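Local coordinates for putative phosphosugar isomerase (Silicibacter pomeroyi DSS-3, PDB 3FJ1), which probably binds phosphosugars or related carbohydrate derivatives through paired SIS domains, although its actual reaction, isomerase or transaminase, remains unestablished, at residues L96-S101 and V122-D127. Numbering follows the deposited sequence.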
loop_
_atom_site.group_PDB
_atom_site.type_symbol
_atom_site.label_atom_id
_atom_site.label_comp_id
_atom_site.label_asym_id
_atom_site.label_seq_id
_atom_site.Cartn_x
_atom_site.Cartn_y
_atom_site.Cartn_z
ATOM N N LEU A 96 -11.404 -7.269 10.290
ATOM C CA LEU A 96 -11.500 -5.997 10.951
ATOM C C LEU A 96 -11.801 -4.908 9.909
ATOM O O LEU A 96 -10.972 -4.668 9.040
ATOM C CB LEU A 96 -10.190 -5.730 11.671
ATOM C CG LEU A 96 -10.177 -4.565 12.609
ATOM C CD1 LEU A 96 -11.164 -4.746 13.777
ATOM C CD2 LEU A 96 -8.744 -4.391 13.106
ATOM N N ALA A 97 -12.984 -4.308 9.995
ATOM C CA ALA A 97 -13.388 -3.252 9.064
ATOM C C ALA A 97 -13.281 -1.901 9.786
ATOM O O ALA A 97 -13.758 -1.760 10.909
ATOM C CB ALA A 97 -14.792 -3.483 8.561
ATOM N N VAL A 98 -12.652 -0.911 9.167
ATOM C CA VAL A 98 -12.512 0.402 9.825
ATOM C C VAL A 98 -13.087 1.486 8.907
ATOM O O VAL A 98 -12.659 1.600 7.773
ATOM C CB VAL A 98 -11.052 0.680 10.139
ATOM C CG1 VAL A 98 -10.912 2.021 10.854
ATOM C CG2 VAL A 98 -10.432 -0.486 10.963
ATOM N N SER A 99 -14.060 2.264 9.390
ATOM C CA SER A 99 -14.678 3.292 8.565
ATOM C C SER A 99 -15.358 4.321 9.435
ATOM O O SER A 99 -16.191 3.931 10.245
ATOM C CB SER A 99 -15.751 2.663 7.679
ATOM O OG SER A 99 -16.515 3.650 7.012
ATOM N N GLN A 100 -15.035 5.604 9.249
ATOM C CA GLN A 100 -15.649 6.732 9.979
ATOM C C GLN A 100 -17.201 6.597 10.014
ATOM O O GLN A 100 -17.831 6.427 11.073
ATOM C CB GLN A 100 -15.175 8.055 9.288
ATOM C CG GLN A 100 -15.442 9.448 9.955
ATOM C CD GLN A 100 -14.724 10.640 9.220
ATOM O OE1 GLN A 100 -14.458 11.702 9.802
ATOM N NE2 GLN A 100 -14.418 10.444 7.937
ATOM N N SER A 101 -17.814 6.694 8.834
ATOM C CA SER A 101 -19.279 6.700 8.703
ATOM C C SER A 101 -19.912 5.329 8.521
ATOM O O SER A 101 -21.094 5.170 8.787
ATOM C CB SER A 101 -19.714 7.568 7.503
ATOM O OG SER A 101 -19.568 6.851 6.269
ATOM N N VAL A 122 -15.671 -7.643 12.762
ATOM C CA VAL A 122 -15.706 -6.605 13.783
ATOM C C VAL A 122 -15.505 -5.261 13.097
ATOM O O VAL A 122 -14.542 -5.103 12.335
ATOM C CB VAL A 122 -14.580 -6.814 14.825
ATOM C CG1 VAL A 122 -14.563 -5.709 15.881
ATOM C CG2 VAL A 122 -14.694 -8.200 15.494
ATOM N N ALA A 123 -16.410 -4.310 13.333
ATOM C CA ALA A 123 -16.312 -2.979 12.736
ATOM C C ALA A 123 -15.869 -1.962 13.775
ATOM O O ALA A 123 -16.401 -1.957 14.890
ATOM C CB ALA A 123 -17.653 -2.545 12.138
ATOM N N LEU A 124 -14.891 -1.125 13.403
ATOM C CA LEU A 124 -14.451 0.030 14.181
ATOM C C LEU A 124 -15.015 1.251 13.413
ATOM O O LEU A 124 -14.605 1.536 12.288
ATOM C CB LEU A 124 -12.931 0.126 14.269
ATOM C CG LEU A 124 -12.174 -1.084 14.839
ATOM C CD1 LEU A 124 -10.673 -0.773 15.029
ATOM C CD2 LEU A 124 -12.783 -1.589 16.121
ATOM N N THR A 125 -15.989 1.919 14.013
ATOM C CA THR A 125 -16.744 2.975 13.326
ATOM C C THR A 125 -17.252 4.025 14.301
ATOM O O THR A 125 -17.390 3.746 15.509
ATOM C CB THR A 125 -17.928 2.365 12.465
ATOM O OG1 THR A 125 -18.615 3.381 11.727
ATOM C CG2 THR A 125 -18.942 1.617 13.287
ATOM N N ASN A 126 -17.482 5.225 13.756
ATOM C CA ASN A 126 -18.049 6.361 14.519
ATOM C C ASN A 126 -19.588 6.382 14.441
ATOM O O ASN A 126 -20.230 7.272 15.013
ATOM C CB ASN A 126 -17.458 7.692 14.016
ATOM C CG ASN A 126 -17.493 8.795 15.067
ATOM O OD1 ASN A 126 -17.405 8.541 16.282
ATOM N ND2 ASN A 126 -17.616 10.052 14.597
ATOM N N ASP A 127 -20.175 5.447 13.694
ATOM C CA ASP A 127 -21.634 5.319 13.644
ATOM C C ASP A 127 -22.057 3.875 13.850
ATOM O O ASP A 127 -22.041 3.067 12.913
ATOM C CB ASP A 127 -22.181 5.857 12.321
ATOM C CG ASP A 127 -23.697 5.907 12.301
ATOM O OD1 ASP A 127 -24.336 5.347 13.221
ATOM O OD2 ASP A 127 -24.238 6.508 11.352
HETATM O O HOH W 1 -23.297 6.670 9.016
#
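Thr125 OG1 donates to Ser99 O at 2.9 Å, a side-chain bond placed where the parallel pairing of strands 93-99 and 120-125 gives way to loops. With OG1 anti to its own backbone N (chi1 -176°), the hydroxyl lies beside the carbonyl carbon and also accepts from Asp127 N in a long but straight bond of 3.3 Å, forming an ST turn. Asn126 N donates to Gln100 O (3.0 Å), which it meets at a bend, 18° off the carbonyl plane. Farther on, a water bridges Ser101 O and Asp127 OD2, the second leg being unusually short. Replacing Thr125 by a valine would probably leave Ser99 O and Asp127 N without the hydroxyl they share and the turn at 125-127 less firmly fixed. Behind the loops, the strands are joined through Ala97, whose N donates to Val122 O and whose O accepts from Leu124 N at 2.8 Å; Ser99 N then bonds to Leu124 O. On the face carrying Leu96, Val98 and Leu124, Leu96 CD1 rests 3.9 Å from Leu124 CG, while Leu124 CD1 reaches Val98 CG2 at 4.1 Å. Helix 53-69 covers this apolar patch, and Leu132 packs against Ala97 and Ala123 on the other face. The Asn126 side-chain amide takes Ala144 N on OD1 and gives ND2 to Gly145 O, and Asp127 OD1 accepts from Ala129 N. Helix 105-116 completes the beta-alpha-beta crossover between the sheet's middle strand and its neighbour. Backbone bonds thus set the register, apolar side chains fill one face, and a two-way hydroxyl with Asn126 N couples the loops following the strands' C-terminal ends, the edge where SIS domains generally bind phosphosugars.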